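Local coordinates for protein aspergillopepsin II heavy chain (Aspergillus niger var. macrosporus, PDB 1Y43) that forms the heavy chain of an acid endopeptidase of the peptidase G1 family, which probably hydrolyses proteins by a glutamic-type mechanism, at residues B[12-15]-B[16-20]; B[151-155]-B[156-160]. One frame throughout, in Å; residues are numbered along the deposited sequence.

Interaction 1: B[12-15]-B[16-20]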
# COMPACT_ATOMS: atom_id res chain seq x y z
N GLY B 12 0.68 1.38 5.06
CA GLY B 12 -0.04 0.83 6.19
C GLY B 12 0.79 0.63 7.44
O GLY B 12 2.01 0.85 7.45
N ILE B 13 0.08 0.32 8.51
CA ILE B 13 0.66 0.03 9.81
C ILE B 13 0.31 -1.43 10.14
O ILE B 13 -0.84 -1.85 9.99
CB ILE B 13 0.07 0.95 10.91
CG1 ILE B 13 0.48 2.41 10.62
CG2 ILE B 13 0.54 0.51 12.30
CD1 ILE B 13 -0.13 3.43 11.58
N ASP B 14 1.34 -2.19 10.51
CA ASP B 14 1.23 -3.59 10.90
C ASP B 14 0.93 -4.59 9.80
O ASP B 14 0.92 -4.23 8.62
CB ASP B 14 0.27 -3.73 12.09
CG ASP B 14 0.80 -3.04 13.34
OD1 ASP B 14 2.03 -2.99 13.51
OD2 ASP B 14 -0.01 -2.53 14.14
N GLY B 15 0.83 -5.86 10.17
CA GLY B 15 0.57 -6.89 9.19
C GLY B 15 1.75 -7.80 8.87
O GLY B 15 1.54 -8.86 8.28
N ASP B 16 2.97 -7.40 9.21
CA ASP B 16 4.13 -8.24 8.93
C ASP B 16 4.52 -9.05 10.17
O ASP B 16 4.47 -10.28 10.15
CB ASP B 16 5.30 -7.41 8.41
CG ASP B 16 6.50 -8.27 8.02
OD1 ASP B 16 6.38 -9.51 7.94
OD2 ASP B 16 7.57 -7.69 7.78
N THR B 17 4.95 -8.37 11.23
CA THR B 17 5.30 -9.06 12.48
C THR B 17 4.18 -8.93 13.51
O THR B 17 4.24 -9.49 14.60
CB THR B 17 6.63 -8.54 13.09
OG1 THR B 17 6.52 -7.13 13.36
CG2 THR B 17 7.79 -8.78 12.14
N CYS B 18 3.17 -8.12 13.17
CA CYS B 18 2.01 -7.93 14.03
C CYS B 18 0.87 -8.55 13.24
O CYS B 18 0.51 -8.04 12.19
CB CYS B 18 1.75 -6.44 14.24
SG CYS B 18 0.19 -6.19 15.14
N GLU B 19 0.30 -9.63 13.76
CA GLU B 19 -0.74 -10.37 13.05
C GLU B 19 -2.20 -10.05 13.32
O GLU B 19 -3.08 -10.55 12.61
CB GLU B 19 -0.58 -11.87 13.29
CG GLU B 19 0.85 -12.36 13.41
CD GLU B 19 1.59 -12.33 12.09
OE1 GLU B 19 0.97 -12.62 11.04
OE2 GLU B 19 2.81 -12.03 12.11
N THR B 20 -2.49 -9.25 14.33
CA THR B 20 -3.88 -9.00 14.68
C THR B 20 -4.65 -7.94 13.87
O THR B 20 -5.89 -7.92 13.91
CB THR B 20 -3.96 -8.71 16.18
OG1 THR B 20 -2.98 -7.72 16.51
CG2 THR B 20 -3.65 -9.99 16.98
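The carboxylate of D14 is sandwiched between C18, whose CB and SG cover one face, and the methyl CG2 of its neighbour I13 on the opposite face, 3.7 Å from D14 CG. D14 and C18 lie in a loop between antiparallel strands 4-13 and 22-32 of this mainly beta, peptidase G1 fold, tied by the C18-C101 disulfide to the segment before strand 104-114. On the C18 side the nearest approach is 3.5 Å, from D14 OD1 to C18 CB. Both carboxylate oxygens are spoken for: OD2 accepts the backbone N-H groups of C101 and E102, OD1 those of T103 and N104. Four such bonds fix the flat group's rotation and would probably stabilise its negative charge in a buried place. C18 swings its SG away from its backbone N (chi1 173°), which lays the sulfur over the carboxylate and on to C101. D16 and T17 round the outer bend; N104 OD1 accepts the N-H of D16 and, weakly, that of C18, while the D16 side chain lies near a bound sulfate. G15, with a positive phi of 108°, turns the chain back so that its N makes a weak, bent hydrogen bond of 3.0 Å to C18 O.

Interaction 2: B[151-155]-B[156-160]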
# COMPACT_ATOMS: atom_id res chain seq x y z
N ILE B 151 8.39 -9.98 -4.59
CA ILE B 151 7.49 -11.08 -4.90
C ILE B 151 8.16 -12.18 -5.73
O ILE B 151 8.85 -11.91 -6.72
CB ILE B 151 6.21 -10.58 -5.62
CG1 ILE B 151 5.41 -9.65 -4.71
CG2 ILE B 151 5.34 -11.75 -6.07
CD1 ILE B 151 4.24 -8.95 -5.39
N GLU B 152 7.93 -13.42 -5.32
CA GLU B 152 8.45 -14.58 -6.00
C GLU B 152 7.33 -15.62 -6.02
O GLU B 152 6.84 -16.01 -4.96
CB GLU B 152 9.66 -15.10 -5.24
CG GLU B 152 10.30 -16.34 -5.81
CD GLU B 152 11.43 -16.81 -4.92
OE1 GLU B 152 11.14 -17.52 -3.93
OE2 GLU B 152 12.59 -16.41 -5.16
N GLN B 153 6.89 -16.00 -7.22
CA GLN B 153 5.82 -16.99 -7.39
C GLN B 153 6.19 -17.98 -8.46
O GLN B 153 6.74 -17.60 -9.48
CB GLN B 153 4.54 -16.33 -7.85
CG GLN B 153 3.85 -15.50 -6.84
CD GLN B 153 2.77 -14.67 -7.48
OE1 GLN B 153 2.46 -14.83 -8.66
NE2 GLN B 153 2.22 -13.75 -6.72
N ASP B 154 5.84 -19.24 -8.23
CA ASP B 154 6.11 -20.32 -9.19
C ASP B 154 7.50 -20.30 -9.78
O ASP B 154 7.68 -20.55 -10.97
CB ASP B 154 5.09 -20.27 -10.34
CG ASP B 154 3.69 -20.66 -9.91
OD1 ASP B 154 3.52 -21.81 -9.42
OD2 ASP B 154 2.78 -19.81 -10.06
N GLY B 155 8.50 -20.04 -8.93
CA GLY B 155 9.86 -20.01 -9.41
C GLY B 155 10.16 -18.83 -10.30
O GLY B 155 11.04 -18.90 -11.17
N SER B 156 9.45 -17.73 -10.09
CA SER B 156 9.68 -16.53 -10.87
C SER B 156 9.71 -15.30 -9.97
O SER B 156 8.80 -15.09 -9.16
CB SER B 156 8.60 -16.34 -11.93
OG SER B 156 8.72 -17.30 -12.97
N VAL B 157 10.78 -14.52 -10.09
CA VAL B 157 10.90 -13.27 -9.33
C VAL B 157 10.10 -12.27 -10.17
O VAL B 157 10.34 -12.11 -11.37
CB VAL B 157 12.38 -12.84 -9.23
CG1 VAL B 157 12.49 -11.53 -8.47
CG2 VAL B 157 13.19 -13.92 -8.53
N LEU B 158 9.13 -11.60 -9.55
CA LEU B 158 8.29 -10.66 -10.29
C LEU B 158 8.55 -9.19 -10.01
O LEU B 158 8.01 -8.33 -10.71
CB LEU B 158 6.81 -10.98 -10.04
CG LEU B 158 6.34 -12.41 -10.34
CD1 LEU B 158 4.90 -12.57 -9.93
CD2 LEU B 158 6.54 -12.74 -11.80
N THR B 159 9.37 -8.89 -9.00
CA THR B 159 9.67 -7.49 -8.66
C THR B 159 11.10 -7.32 -8.16
O THR B 159 11.74 -8.27 -7.71
CB THR B 159 8.73 -6.93 -7.54
OG1 THR B 159 8.94 -7.65 -6.32
CG2 THR B 159 7.27 -7.03 -7.93
N GLU B 160 11.57 -6.08 -8.26
CA GLU B 160 12.87 -5.66 -7.76
C GLU B 160 12.59 -4.35 -7.02
O GLU B 160 12.04 -3.40 -7.60
CB GLU B 160 13.87 -5.44 -8.90
CG GLU B 160 14.48 -6.72 -9.43
CD GLU B 160 15.33 -6.50 -10.68
OE1 GLU B 160 15.61 -5.32 -11.02
OE2 GLU B 160 15.69 -7.51 -11.35
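I151 and L158 bring their methyls together on the face of the hairpin that carries Q153, CG2 of I151 lying 4.0 Å from CD1 of L158, with F121 of strand 117-121 packed against both. The same L158 methyl meets the amide of Q153, 3.6 Å from OE1, the two side chains crossing at about a right angle; Q153 NE2 is held by D111 and by a backbone group of the other protein chain. The backbones are joined here too, L158 N donating an almost straight bond (174°) to I151 O. L158 then departs from strand geometry, and a side chain takes over: I151 N donates to T159 OG1 at 3.0 Å. T159 sets this hydroxyl between its backbone N and carbonyl carbon (chi1 64°), where D150 OD1 binds it too. The opposite side is looser. E152 and V157 form a non-hydrogen-bonded pair whose closest side-chain atoms, OE2 and CG2, are 4.2 Å apart, although both also touch an aromatic side chain of the other chain; D154 and G155 are solvent-exposed at the tip. Reciprocal Q153-S156 backbone bonds close an antiparallel beta hairpin whose two-residue loop, D154-G155, is a type I' turn.

From the N terminus, strand 4-13 runs into interaction 1, where a weak bond closes the bend 15-18 within the loop to strand 22-32. Interaction 2 comes much later and closes the hairpin of strands 147-153 and 156-163 at an edge, within this chain, of an antiparallel sheet. The two follow in series, neither nesting nor crossing, with centres about 22 Å apart and nearest atoms about 13 Å apart. Strand 104-114 offers an indirect tie: N104 at its start binds the bend, and D111 farther along holds Q153 of the hairpin. Interaction 1 thus joins two neighbouring strands to the 99-104 region, whereas interaction 2 lies where the sheet continues into the other protein chain.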